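Local coordinates for Ras-related protein Rab-7L1 (Homo sapiens, PDB 6HH2), which works as a small Rab GTPase that regulates vesicle trafficking, maintains endosome-trans-Golgi network integrity, and recruits LRRK2 to the Golgi and stimulates its kinase activity, at residues Arg7-Lys12 with Lys175-Ser180; Lys12-Gly17 with Arg82-Ala87; Ser31-Ser36 with Asp46-Val51; Thr74-Leu79 with Lys106-Ser111. The protein carries 4 engineered substitutions. All blocks are in the same frame, centred on the assembly; numbering follows the deposited sequence.

Contact 1: residues Arg7-Lys12 with Lys175-Ser180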
loop_
_atom_site.group_PDB
_atom_site.type_symbol
_atom_site.label_atom_id
_atom_site.label_comp_id
_atom_site.label_asym_id
_atom_site.label_seq_id
_atom_site.Cartn_x
_atom_site.Cartn_y
_atom_site.Cartn_z
ATOM N N ARG A 7 7.809 -17.819 -15.548
ATOM C CA ARG A 7 8.125 -16.416 -15.491
ATOM C C ARG A 7 7.770 -15.902 -14.123
ATOM O O ARG A 7 6.809 -16.312 -13.561
ATOM C CB ARG A 7 7.338 -15.627 -16.542
ATOM C CG ARG A 7 8.163 -14.925 -17.588
ATOM C CD ARG A 7 7.409 -14.665 -18.906
ATOM N NE ARG A 7 7.717 -15.645 -19.968
ATOM C CZ ARG A 7 7.096 -15.737 -21.155
ATOM N NH1 ARG A 7 6.111 -14.921 -21.488
ATOM N NH2 ARG A 7 7.459 -16.672 -22.016
ATOM N N ASP A 8 8.591 -15.033 -13.592
ATOM C CA ASP A 8 8.300 -14.414 -12.313
ATOM C C ASP A 8 8.092 -12.923 -12.542
ATOM O O ASP A 8 8.861 -12.284 -13.271
ATOM C CB ASP A 8 9.443 -14.632 -11.318
ATOM C CG ASP A 8 9.623 -16.099 -10.915
ATOM O OD1 ASP A 8 9.082 -17.000 -11.603
ATOM O OD2 ASP A 8 10.326 -16.340 -9.900
ATOM N N HIS A 9 7.035 -12.391 -11.974
ATOM C CA HIS A 9 6.747 -10.964 -12.003
ATOM C C HIS A 9 6.947 -10.463 -10.590
ATOM O O HIS A 9 6.175 -10.816 -9.706
ATOM C CB HIS A 9 5.296 -10.716 -12.427
ATOM C CG HIS A 9 4.953 -11.333 -13.761
ATOM N ND1 HIS A 9 5.147 -10.664 -14.948
ATOM C CD2 HIS A 9 4.457 -12.552 -14.092
ATOM C CE1 HIS A 9 4.789 -11.441 -15.958
ATOM N NE2 HIS A 9 4.387 -12.604 -15.470
ATOM N N LEU A 10 7.950 -9.615 -10.382
ATOM C CA LEU A 10 8.294 -9.129 -9.056
ATOM C C LEU A 10 7.861 -7.678 -8.930
ATOM O O LEU A 10 8.224 -6.842 -9.779
ATOM C CB LEU A 10 9.809 -9.231 -8.864
ATOM C CG LEU A 10 10.315 -8.639 -7.554
ATOM C CD1 LEU A 10 9.837 -9.400 -6.300
ATOM C CD2 LEU A 10 11.843 -8.623 -7.616
ATOM N N PHE A 11 7.073 -7.379 -7.888
ATOM C CA PHE A 11 6.575 -6.029 -7.636
ATOM C C PHE A 11 6.915 -5.593 -6.217
ATOM O O PHE A 11 6.545 -6.264 -5.254
ATOM C CB PHE A 11 5.050 -5.925 -7.850
ATOM C CG PHE A 11 4.614 -6.292 -9.240
ATOM C CD1 PHE A 11 5.060 -5.569 -10.359
ATOM C CD2 PHE A 11 3.795 -7.400 -9.423
ATOM C CE1 PHE A 11 4.612 -5.928 -11.637
ATOM C CE2 PHE A 11 3.369 -7.748 -10.713
ATOM C CZ PHE A 11 3.816 -7.026 -11.796
ATOM N N LYS A 12 7.551 -4.435 -6.085
ATOM C CA LYS A 12 7.807 -3.819 -4.781
ATOM C C LYS A 12 6.687 -2.833 -4.506
ATOM O O LYS A 12 6.424 -1.924 -5.316
ATOM C CB LYS A 12 9.176 -3.129 -4.842
ATOM C CG LYS A 12 9.458 -2.158 -3.666
ATOM C CD LYS A 12 10.915 -1.726 -3.639
ATOM C CE LYS A 12 11.055 -0.726 -2.457
ATOM N NZ LYS A 12 12.492 -0.277 -2.346
ATOM N N LYS A 175 -3.437 -4.305 -11.780
ATOM C CA LYS A 175 -2.966 -3.074 -12.425
ATOM C C LYS A 175 -1.453 -3.096 -12.634
ATOM O O LYS A 175 -0.952 -2.616 -13.657
ATOM C CB LYS A 175 -3.373 -1.866 -11.572
ATOM C CG LYS A 175 -2.822 -0.513 -12.110
ATOM C CD LYS A 175 -3.509 -0.150 -13.418
ATOM C CE LYS A 175 -4.833 0.541 -13.145
ATOM N NZ LYS A 175 -5.378 0.992 -14.459
ATOM N N MET A 176 -0.705 -3.583 -11.649
ATOM C CA MET A 176 0.747 -3.671 -11.813
ATOM C C MET A 176 1.109 -4.625 -12.943
ATOM O O MET A 176 2.060 -4.379 -13.691
ATOM C CB MET A 176 1.407 -4.122 -10.512
ATOM C CG MET A 176 1.305 -3.042 -9.383
ATOM S SD MET A 176 2.283 -3.463 -7.945
ATOM C CE MET A 176 1.431 -4.965 -7.320
ATOM N N MET A 177 0.341 -5.713 -13.104
ATOM C CA MET A 177 0.573 -6.603 -14.244
ATOM C C MET A 177 0.288 -5.900 -15.571
ATOM O O MET A 177 1.052 -6.032 -16.537
ATOM C CB MET A 177 -0.276 -7.872 -14.101
ATOM C CG MET A 177 0.223 -8.800 -12.985
ATOM S SD MET A 177 1.785 -9.573 -13.421
ATOM C CE MET A 177 1.257 -10.796 -14.629
ATOM N N ARG A 178 -0.788 -5.119 -15.627
ATOM C CA ARG A 178 -1.112 -4.378 -16.839
ATOM C C ARG A 178 -0.026 -3.365 -17.165
ATOM O O ARG A 178 0.296 -3.135 -18.331
ATOM C CB ARG A 178 -2.462 -3.687 -16.676
ATOM C CG ARG A 178 -2.978 -3.111 -17.995
ATOM C CD ARG A 178 -4.365 -2.497 -17.874
ATOM N NE ARG A 178 -4.767 -1.897 -19.154
ATOM C CZ ARG A 178 -5.964 -1.354 -19.390
ATOM N NH1 ARG A 178 -6.890 -1.337 -18.425
ATOM N NH2 ARG A 178 -6.227 -0.825 -20.578
ATOM N N ASN A 179 0.559 -2.749 -16.143
ATOM C CA ASN A 179 1.606 -1.767 -16.382
ATOM C C ASN A 179 2.952 -2.397 -16.703
ATOM O O ASN A 179 3.886 -1.656 -17.019
ATOM C CB ASN A 179 1.792 -0.913 -15.126
ATOM C CG ASN A 179 0.668 0.072 -14.901
ATOM O OD1 ASN A 179 -0.121 0.339 -15.811
ATOM N ND2 ASN A 179 0.621 0.668 -13.705
ATOM N N SER A 180 3.084 -3.720 -16.601
ATOM C CA SER A 180 4.349 -4.422 -16.851
ATOM C C SER A 180 4.677 -4.532 -18.340
ATOM O O SER A 180 3.787 -4.773 -19.158
ATOM C CB SER A 180 4.272 -5.833 -16.282
ATOM O OG SER A 180 4.333 -5.772 -14.892
HETATM O O HOH W 1 5.909 -8.043 -14.707
#
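Packing of the C-terminal helix of a Ras-like G domain against the first strand of its central sheet is what joins R7-K12 to K175-S180. Two rings, H9 and F11, point from strand 8-17 at the last turn of helix 165-178, and two consecutive methionines answer them. No direct hydrogen bond crosses the contact.

Both CH-pi contacts are nearly centred over their rings. CB of M176 sits over the middle of the F11 ring, 3.8 Å from its centroid and 7° off the normal. M177 does the same for H9 with its methyl: CE lies 3.6 Å from the imidazole centroid, 6° off the normal. To get there, M177 bends at both chi2 and chi3, so a chain that sets out along the flank of the helix swings its tip over the ring.

The sulfurs add Met-aromatic contacts of different kinds. SD of M177 lies between the rings, over the face of H9 but at the edge of F11, 3.6 Å from F11 CE2. SD of M176 approaches F11 obliquely and touches its CB. M176 also packs on L62 of the neighbouring strand 58-66.

The polar links are few. H9 NE2 is hydrogen-bonded to E58 OE2. S180 OG donates to M176 O at 2.9 Å and meets the F11 edge. One water, lying in the plane of the imidazole, connects H9 ND1 (2.7 Å) with S180 OG (2.8 Å), so both nitrogens of H9 have partners.

Contact 2: residues Lys12-Gly17 with Arg82-Ala87. Engineered in segment 82-87: A87 (natural residue Cys).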
loop_
_atom_site.group_PDB
_atom_site.type_symbol
_atom_site.label_atom_id
_atom_site.label_comp_id
_atom_site.label_asym_id
_atom_site.label_seq_id
_atom_site.Cartn_x
_atom_site.Cartn_y
_atom_site.Cartn_z
ATOM N N LYS A 12 7.551 -4.435 -6.085
ATOM C CA LYS A 12 7.807 -3.819 -4.781
ATOM C C LYS A 12 6.687 -2.833 -4.506
ATOM O O LYS A 12 6.424 -1.924 -5.316
ATOM C CB LYS A 12 9.176 -3.129 -4.842
ATOM C CG LYS A 12 9.458 -2.158 -3.666
ATOM C CD LYS A 12 10.915 -1.726 -3.639
ATOM C CE LYS A 12 11.055 -0.726 -2.457
ATOM N NZ LYS A 12 12.492 -0.277 -2.346
ATOM N N VAL A 13 5.965 -3.045 -3.410
ATOM C CA VAL A 13 4.782 -2.246 -3.075
ATOM C C VAL A 13 5.096 -1.502 -1.778
ATOM O O VAL A 13 5.453 -2.124 -0.765
ATOM C CB VAL A 13 3.565 -3.160 -2.877
ATOM C CG1 VAL A 13 2.368 -2.326 -2.437
ATOM C CG2 VAL A 13 3.291 -3.925 -4.204
ATOM N N LEU A 14 4.959 -0.183 -1.804
ATOM C CA LEU A 14 5.186 0.638 -0.596
ATOM C C LEU A 14 3.897 0.758 0.187
ATOM O O LEU A 14 2.856 1.091 -0.389
ATOM C CB LEU A 14 5.637 2.036 -1.020
ATOM C CG LEU A 14 6.782 2.039 -2.006
ATOM C CD1 LEU A 14 7.174 3.487 -2.347
ATOM C CD2 LEU A 14 7.993 1.271 -1.405
ATOM N N VAL A 15 3.922 0.434 1.470
ATOM C CA VAL A 15 2.800 0.631 2.367
ATOM C C VAL A 15 3.143 1.789 3.281
ATOM O O VAL A 15 4.039 1.707 4.142
ATOM C CB VAL A 15 2.499 -0.616 3.189
ATOM C CG1 VAL A 15 1.293 -0.364 4.088
ATOM C CG2 VAL A 15 2.276 -1.815 2.218
ATOM N N VAL A 16 2.548 2.942 3.027
ATOM C CA VAL A 16 2.890 4.204 3.668
ATOM C C VAL A 16 1.645 4.801 4.293
ATOM O O VAL A 16 0.520 4.422 3.989
ATOM C CB VAL A 16 3.587 5.233 2.762
ATOM C CG1 VAL A 16 4.905 4.690 2.204
ATOM C CG2 VAL A 16 2.656 5.712 1.617
ATOM N N GLY A 17 1.859 5.793 5.131
ATOM C CA GLY A 17 0.795 6.401 5.892
ATOM C C GLY A 17 1.288 6.733 7.285
ATOM O O GLY A 17 2.359 6.293 7.710
ATOM N N ARG A 82 12.941 3.275 -3.626
ATOM C CA ARG A 82 13.528 3.053 -4.942
ATOM C C ARG A 82 12.946 1.798 -5.582
ATOM O O ARG A 82 12.690 0.791 -4.921
ATOM C CB ARG A 82 15.058 2.970 -4.872
ATOM C CG ARG A 82 15.612 1.829 -4.036
ATOM C CD ARG A 82 17.169 1.886 -4.061
ATOM N NE ARG A 82 17.721 0.689 -3.436
ATOM C CZ ARG A 82 19.019 0.405 -3.401
ATOM N NH1 ARG A 82 19.889 1.216 -3.977
ATOM N NH2 ARG A 82 19.418 -0.714 -2.790
ATOM N N ASP A 83 12.648 1.922 -6.880
ATOM C CA ASP A 83 12.231 0.795 -7.731
ATOM C C ASP A 83 10.846 0.245 -7.400
ATOM O O ASP A 83 10.504 -0.868 -7.807
ATOM C CB ASP A 83 13.275 -0.327 -7.725
ATOM C CG ASP A 83 14.646 0.161 -8.137
ATOM O OD1 ASP A 83 14.742 0.789 -9.211
ATOM O OD2 ASP A 83 15.635 -0.030 -7.372
ATOM N N ALA A 84 10.032 0.975 -6.659
ATOM C CA ALA A 84 8.691 0.494 -6.329
ATOM C C ALA A 84 7.790 0.553 -7.558
ATOM O O ALA A 84 7.955 1.392 -8.443
ATOM C CB ALA A 84 8.044 1.340 -5.239
ATOM N N SER A 85 6.828 -0.379 -7.596
ATOM C CA SER A 85 5.836 -0.464 -8.658
ATOM C C SER A 85 4.485 0.116 -8.280
ATOM O O SER A 85 3.665 0.354 -9.175
ATOM C CB SER A 85 5.668 -1.938 -9.078
ATOM O OG SER A 85 6.797 -2.338 -9.851
ATOM N N ALA A 86 4.217 0.368 -7.018
ATOM C CA ALA A 86 2.924 0.893 -6.581
ATOM C C ALA A 86 3.070 1.328 -5.143
ATOM O O ALA A 86 4.001 0.905 -4.429
ATOM C CB ALA A 86 1.782 -0.166 -6.637
ATOM N N ALA A 87 2.121 2.148 -4.696
ATOM C CA ALA A 87 2.038 2.523 -3.300
ATOM C C ALA A 87 0.622 2.351 -2.796
ATOM O O ALA A 87 -0.348 2.632 -3.519
ATOM C CB ALA A 87 2.430 3.993 -3.111
HETATM O O HOH W 2 8.836 -3.053 -8.359
#
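K12 runs out alongside the chain that leads into strand 86-92, while L14, two residues on, turns its branch point onto A84. The lysine chain is fully extended: CG stands anti to the backbone N (chi1 167°) and every later torsion is close to 180°. CB and CG pass over A84 CA, CD and CE skirt the carbonyl of R82, and NZ ends 2.8 Å from R82 O, in the plane of that carbonyl. Y80 O is a second acceptor for the ammonium and W65 a cation-pi partner.

L14 has CG anti to its carbonyl carbon, beside the backbone N, which sets CG 3.5 Å from A84 CB with both methyls close to the same atom. Its CB lies 4.3 Å from CB of A87, an engineered residue (natural Cys). V13 and A86 point to the other face of the sheet, where M176 of helix 165-178 packs on both.

In the backbone, the strands pair in parallel, V13 with A86 and L14 with A87. L14 N gives a nearly straight bond to A86 O (3.0 Å, 171°), and a water joins K12 N, D83 O and S85 OG.

S85 N, not A86 N, bonds K12 O, at 2.8 Å; A86 N stays 3.6 Å from K12 O and is buried with no partner in the model. Met by two carbonyls and W65, the ammonium of K12 would probably stay protonated, and its bonds tie the turn after helix 78-81 to the central strand leading to the phosphate-binding loop.

Contact 3: residues Ser31-Ser36 with Asp46-Val51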
loop_
_atom_site.group_PDB
_atom_site.type_symbol
_atom_site.label_atom_id
_atom_site.label_comp_id
_atom_site.label_asym_id
_atom_site.label_seq_id
_atom_site.Cartn_x
_atom_site.Cartn_y
_atom_site.Cartn_z
ATOM N N SER A 31 0.801 -10.567 3.879
ATOM C CA SER A 31 2.013 -11.279 3.482
ATOM C C SER A 31 1.842 -12.766 3.750
ATOM O O SER A 31 0.824 -13.221 4.276
ATOM C CB SER A 31 3.210 -10.765 4.281
ATOM O OG SER A 31 3.111 -11.236 5.630
ATOM N N GLN A 32 2.852 -13.558 3.390
ATOM C CA GLN A 32 2.757 -14.984 3.715
ATOM C C GLN A 32 3.207 -15.330 5.111
ATOM O O GLN A 32 3.258 -16.526 5.435
ATOM C CB GLN A 32 3.628 -15.787 2.737
ATOM C CG GLN A 32 5.153 -15.647 2.957
ATOM C CD GLN A 32 5.905 -16.708 2.113
ATOM O OE1 GLN A 32 5.824 -16.693 0.871
ATOM N NE2 GLN A 32 6.599 -17.634 2.780
ATOM N N ASP A 33 3.482 -14.343 5.953
ATOM C CA ASP A 33 4.179 -14.622 7.212
ATOM C C ASP A 33 3.356 -15.452 8.182
ATOM O O ASP A 33 3.934 -16.194 9.003
ATOM C CB ASP A 33 4.637 -13.298 7.844
ATOM C CG ASP A 33 5.784 -12.680 7.085
ATOM O OD1 ASP A 33 6.224 -13.292 6.078
ATOM O OD2 ASP A 33 6.240 -11.584 7.490
ATOM N N SER A 34 1.999 -15.411 8.076
ATOM C CA SER A 34 1.245 -16.302 8.963
ATOM C C SER A 34 1.217 -17.754 8.469
ATOM O O SER A 34 0.706 -18.638 9.179
ATOM C CB SER A 34 -0.183 -15.780 9.130
ATOM O OG SER A 34 -0.881 -15.779 7.906
ATOM N N PHE A 35 1.777 -18.017 7.283
ATOM C CA PHE A 35 1.894 -19.363 6.738
ATOM C C PHE A 35 3.293 -19.956 6.873
ATOM O O PHE A 35 3.416 -21.125 7.218
ATOM C CB PHE A 35 1.476 -19.379 5.253
ATOM C CG PHE A 35 0.083 -18.837 5.026
ATOM C CD1 PHE A 35 -1.017 -19.490 5.519
ATOM C CD2 PHE A 35 -0.071 -17.622 4.359
ATOM C CE1 PHE A 35 -2.310 -18.956 5.289
ATOM C CE2 PHE A 35 -1.395 -17.089 4.150
ATOM C CZ PHE A 35 -2.461 -17.754 4.650
ATOM N N SER A 36 4.333 -19.154 6.641
ATOM C CA SER A 36 5.699 -19.624 6.797
ATOM C C SER A 36 6.634 -18.435 6.754
ATOM O O SER A 36 6.482 -17.528 5.910
ATOM C CB SER A 36 6.075 -20.585 5.664
ATOM O OG SER A 36 7.445 -20.960 5.810
ATOM N N ASP A 46 13.807 -6.383 5.246
ATOM C CA ASP A 46 13.419 -5.054 4.783
ATOM C C ASP A 46 11.970 -5.031 4.282
ATOM O O ASP A 46 11.333 -3.966 4.224
ATOM C CB ASP A 46 14.290 -4.621 3.597
ATOM C CG ASP A 46 15.704 -4.273 3.993
ATOM O OD1 ASP A 46 15.870 -3.578 5.022
ATOM O OD2 ASP A 46 16.619 -4.732 3.273
ATOM N N PHE A 47 11.415 -6.193 3.965
ATOM C CA PHE A 47 10.067 -6.292 3.395
ATOM C C PHE A 47 9.558 -7.676 3.746
ATOM O O PHE A 47 10.330 -8.556 4.103
ATOM C CB PHE A 47 10.088 -6.131 1.847
ATOM C CG PHE A 47 11.080 -7.042 1.144
ATOM C CD1 PHE A 47 10.759 -8.371 0.822
ATOM C CD2 PHE A 47 12.371 -6.601 0.857
ATOM C CE1 PHE A 47 11.712 -9.197 0.215
ATOM C CE2 PHE A 47 13.304 -7.429 0.227
ATOM C CZ PHE A 47 12.977 -8.722 -0.092
ATOM N N ALA A 48 8.255 -7.876 3.586
ATOM C CA ALA A 48 7.658 -9.212 3.719
ATOM C C ALA A 48 7.225 -9.644 2.323
ATOM O O ALA A 48 6.945 -8.801 1.480
ATOM C CB ALA A 48 6.416 -9.130 4.602
ATOM N N LEU A 49 7.202 -10.945 2.077
ATOM C CA LEU A 49 6.834 -11.455 0.762
ATOM C C LEU A 49 5.404 -11.992 0.740
ATOM O O LEU A 49 4.871 -12.498 1.738
ATOM C CB LEU A 49 7.729 -12.637 0.453
ATOM C CG LEU A 49 8.825 -12.550 -0.624
ATOM C CD1 LEU A 49 9.213 -11.207 -1.159
ATOM C CD2 LEU A 49 10.000 -13.463 -0.331
ATOM N N LYS A 50 4.801 -11.941 -0.449
ATOM C CA LYS A 50 3.624 -12.746 -0.777
ATOM C C LYS A 50 3.855 -13.320 -2.162
ATOM O O LYS A 50 4.316 -12.611 -3.064
ATOM C CB LYS A 50 2.342 -11.947 -0.751
ATOM C CG LYS A 50 1.079 -12.883 -0.840
ATOM C CD LYS A 50 -0.072 -11.991 -1.038
ATOM C CE LYS A 50 -1.381 -12.765 -0.838
ATOM N NZ LYS A 50 -1.461 -13.324 0.567
ATOM N N VAL A 51 3.549 -14.603 -2.358
ATOM C CA VAL A 51 3.800 -15.222 -3.648
ATOM C C VAL A 51 2.494 -15.863 -4.101
ATOM O O VAL A 51 1.846 -16.563 -3.321
ATOM C CB VAL A 51 4.905 -16.283 -3.584
ATOM C CG1 VAL A 51 5.242 -16.821 -4.983
ATOM C CG2 VAL A 51 6.172 -15.707 -2.914
#
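The start of the first switch region, where the chain leaves helix 23-30 towards the probable effector region, is fastened here to strand 48-55. An ST turn opens the loop: S31 OG, set between its own backbone N and carbonyl carbon (chi1 73°), accepts from D33 N at 3.1 Å. The same oxygen is also hydrogen-bonded to V27 O of the preceding helix.

A single hydrogen bond crosses between the segments. Q32 N points at L49 O, 2.8 Å away and almost straight at 168°, with the donor in the carbonyl plane. S31 CB and Q32 CG crowd round that oxygen, the latter at 3.4 Å, so the bond is flanked by aliphatic carbons. S31 CB also meets A48 CB at 3.6 Å, while D33 OD2 comes up to the same methyl.

The side chain of Q32 runs extended beyond CG alongside V51, the two pointing the same way, with OE1 3.9 Å from V51 CG2. At its other corner NE2 donates to S36 O (3.1 Å) within the amide plane but from above the carbonyl plane. The main-chain oxygen of Q32 takes both F35 N and S36 N, so Q32 binds S36 through both its main chain and its side chain.

D33 carries the link onward: its carboxylate forms a salt bridge with K40 and a hydrogen bond with the hydroxyl of Y39, a residue that also binds L49 N. K50 NZ reaches back to Y30 O. The loop thus follows helix 23-30 and is bonded to 48-55, one of the two edge strands of the sheet, whose A48 and K50 pair with strand 58-66.

Contact 4: residues Thr74-Leu79 with Lys106-Ser111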
loop_
_atom_site.group_PDB
_atom_site.type_symbol
_atom_site.label_atom_id
_atom_site.label_comp_id
_atom_site.label_asym_id
_atom_site.label_seq_id
_atom_site.Cartn_x
_atom_site.Cartn_y
_atom_site.Cartn_z
ATOM N N THR A 74 6.731 11.530 7.266
ATOM C CA THR A 74 5.910 11.847 6.071
ATOM C C THR A 74 6.785 12.151 4.844
ATOM O O THR A 74 6.447 13.003 4.023
ATOM C CB THR A 74 4.927 13.017 6.296
ATOM O OG1 THR A 74 4.414 13.034 7.653
ATOM C CG2 THR A 74 3.747 12.885 5.280
ATOM N N SER A 75 7.942 11.483 4.716
ATOM C CA SER A 75 8.841 11.717 3.584
ATOM C C SER A 75 9.676 10.461 3.450
ATOM O O SER A 75 10.381 10.097 4.393
ATOM C CB SER A 75 9.775 12.906 3.859
ATOM O OG SER A 75 10.600 13.090 2.718
ATOM N N MET A 76 9.602 9.802 2.297
ATOM C CA MET A 76 10.242 8.512 2.123
ATOM C C MET A 76 11.723 8.672 1.818
ATOM O O MET A 76 12.142 9.603 1.127
ATOM C CB MET A 76 9.603 7.798 0.941
ATOM C CG MET A 76 8.137 7.484 1.202
ATOM S SD MET A 76 7.391 6.644 -0.175
ATOM C CE MET A 76 7.485 7.801 -1.486
ATOM N N THR A 77 12.528 7.740 2.333
ATOM C CA THR A 77 13.939 7.720 1.999
ATOM C C THR A 77 14.207 6.871 0.762
ATOM O O THR A 77 13.417 5.977 0.404
ATOM C CB THR A 77 14.768 7.127 3.147
ATOM O OG1 THR A 77 14.293 5.802 3.448
ATOM C CG2 THR A 77 14.697 8.050 4.427
ATOM N N ARG A 78 15.323 7.177 0.114
ATOM C CA ARG A 78 15.656 6.530 -1.168
ATOM C C ARG A 78 15.737 5.011 -1.083
ATOM O O ARG A 78 15.206 4.322 -1.958
ATOM C CB ARG A 78 16.918 7.112 -1.761
ATOM C CG ARG A 78 17.275 6.505 -3.124
ATOM C CD ARG A 78 18.454 7.234 -3.728
ATOM N NE ARG A 78 18.183 8.665 -3.869
ATOM C CZ ARG A 78 18.683 9.601 -3.056
ATOM N NH1 ARG A 78 19.506 9.263 -2.043
ATOM N NH2 ARG A 78 18.379 10.892 -3.257
ATOM N N LEU A 79 16.407 4.434 -0.078
ATOM C CA LEU A 79 16.437 2.964 -0.014
ATOM C C LEU A 79 15.023 2.389 0.111
ATOM O O LEU A 79 14.707 1.330 -0.456
ATOM C CB LEU A 79 17.310 2.503 1.157
ATOM C CG LEU A 79 18.789 2.749 0.969
ATOM C CD1 LEU A 79 19.565 2.191 2.198
ATOM C CD2 LEU A 79 19.272 2.078 -0.327
ATOM N N LYS A 106 1.260 11.401 -0.849
ATOM C CA LYS A 106 1.139 11.254 -2.300
ATOM C C LYS A 106 2.036 12.224 -3.052
ATOM O O LYS A 106 2.682 11.842 -4.050
ATOM C CB LYS A 106 -0.334 11.496 -2.687
ATOM C CG LYS A 106 -0.673 11.459 -4.200
ATOM C CD LYS A 106 -0.290 10.124 -4.809
ATOM C CE LYS A 106 -1.083 9.860 -6.131
ATOM N NZ LYS A 106 -0.811 10.961 -7.075
ATOM N N GLN A 107 2.106 13.483 -2.589
ATOM C CA GLN A 107 3.020 14.452 -3.195
ATOM C C GLN A 107 4.478 13.997 -3.075
ATOM O O GLN A 107 5.260 14.148 -4.021
ATOM C CB GLN A 107 2.816 15.819 -2.531
ATOM C CG GLN A 107 1.449 16.467 -2.944
ATOM C CD GLN A 107 1.087 17.668 -2.084
ATOM O OE1 GLN A 107 1.648 17.868 -1.002
ATOM N NE2 GLN A 107 0.151 18.491 -2.577
ATOM N N ASP A 108 4.830 13.393 -1.947
ATOM C CA ASP A 108 6.199 12.878 -1.786
ATOM C C ASP A 108 6.466 11.755 -2.788
ATOM O O ASP A 108 7.482 11.764 -3.488
ATOM C CB ASP A 108 6.406 12.412 -0.343
ATOM C CG ASP A 108 7.873 11.988 -0.062
ATOM O OD1 ASP A 108 8.743 12.864 -0.119
ATOM O OD2 ASP A 108 8.054 10.775 0.217
ATOM N N LEU A 109 5.523 10.816 -2.917
ATOM C CA LEU A 109 5.680 9.709 -3.872
ATOM C C LEU A 109 5.920 10.241 -5.281
ATOM O O LEU A 109 6.867 9.836 -5.973
ATOM C CB LEU A 109 4.391 8.874 -3.839
ATOM C CG LEU A 109 4.350 7.764 -4.890
ATOM C CD1 LEU A 109 5.278 6.602 -4.534
ATOM C CD2 LEU A 109 2.894 7.181 -5.032
ATOM N N ASP A 110 5.088 11.177 -5.719
ATOM C CA ASP A 110 5.228 11.655 -7.084
ATOM C C ASP A 110 6.455 12.522 -7.294
ATOM O O ASP A 110 6.926 12.626 -8.432
ATOM C CB ASP A 110 3.970 12.380 -7.509
ATOM C CG ASP A 110 2.759 11.443 -7.513
ATOM O OD1 ASP A 110 2.932 10.190 -7.670
ATOM O OD2 ASP A 110 1.673 11.987 -7.283
ATOM N N SER A 111 6.993 13.124 -6.225
ATOM C CA SER A 111 8.236 13.882 -6.344
ATOM C C SER A 111 9.461 12.989 -6.448
ATOM O O SER A 111 10.502 13.467 -6.936
ATOM C CB SER A 111 8.405 14.828 -5.152
ATOM O OG SER A 111 8.825 14.164 -3.953
#
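With CG anti to its backbone N (chi1 -174°), D108 extends its carboxylate from helix 96-112 straight towards the chain at S75-M76. M76 keeps CG beside its own N and runs extended to the sulfur, then bends at chi3 (-63°), which lays its methyl against the helix next to L109.

The principal bond is M76 N to D108 OD2, 2.8 Å long and nearly straight at 173°; the amide meets the oxygen from above the carboxylate plane. The second oxygen, OD1, receives only a weak bond from S75 OG at 3.4 Å, but has a salt-bridge partner in K112 one turn along. This buried carboxylate is therefore engaged at both oxygens, and the lysine would help to keep it ionised.

M76 CB and CG pass close to OD2; the apolar contact is that of CE with L109, 3.5 Å from its CA and 3.9 Å from its CD1. On its other flanks M76 packs on W105, I67, and L14 and V16 of the central strand.

T74 and S75, both sites of LRRK2 phosphorylation, are unmodified here. They belong to the switch II segment, which in Ras-like GTPases lies against the helix corresponding to 96-112.

In the fold
All four contacts belong to one Ras-like G domain with a six-stranded mixed sheet. Contacts 1 and 2 share K12 and strand 8-17, have centres about 13 Å apart, and touch where M176 packs on V13, S85 and A86. Contact 4 lies about 10 Å from contact 2, centre to centre; M76 meets L14 and V16, and L109 meets the engineered A87. Contact 3 lies at the edge strand 48-55, its centre about 16 Å from that of contact 2, 17 Å from contact 1 and 24 Å from contact 4, touching none. Contact 1 encloses the others along the chain, contact 3 nests within contact 2, and contacts 2 and 4 interleave. The two switch segments thus attach separately.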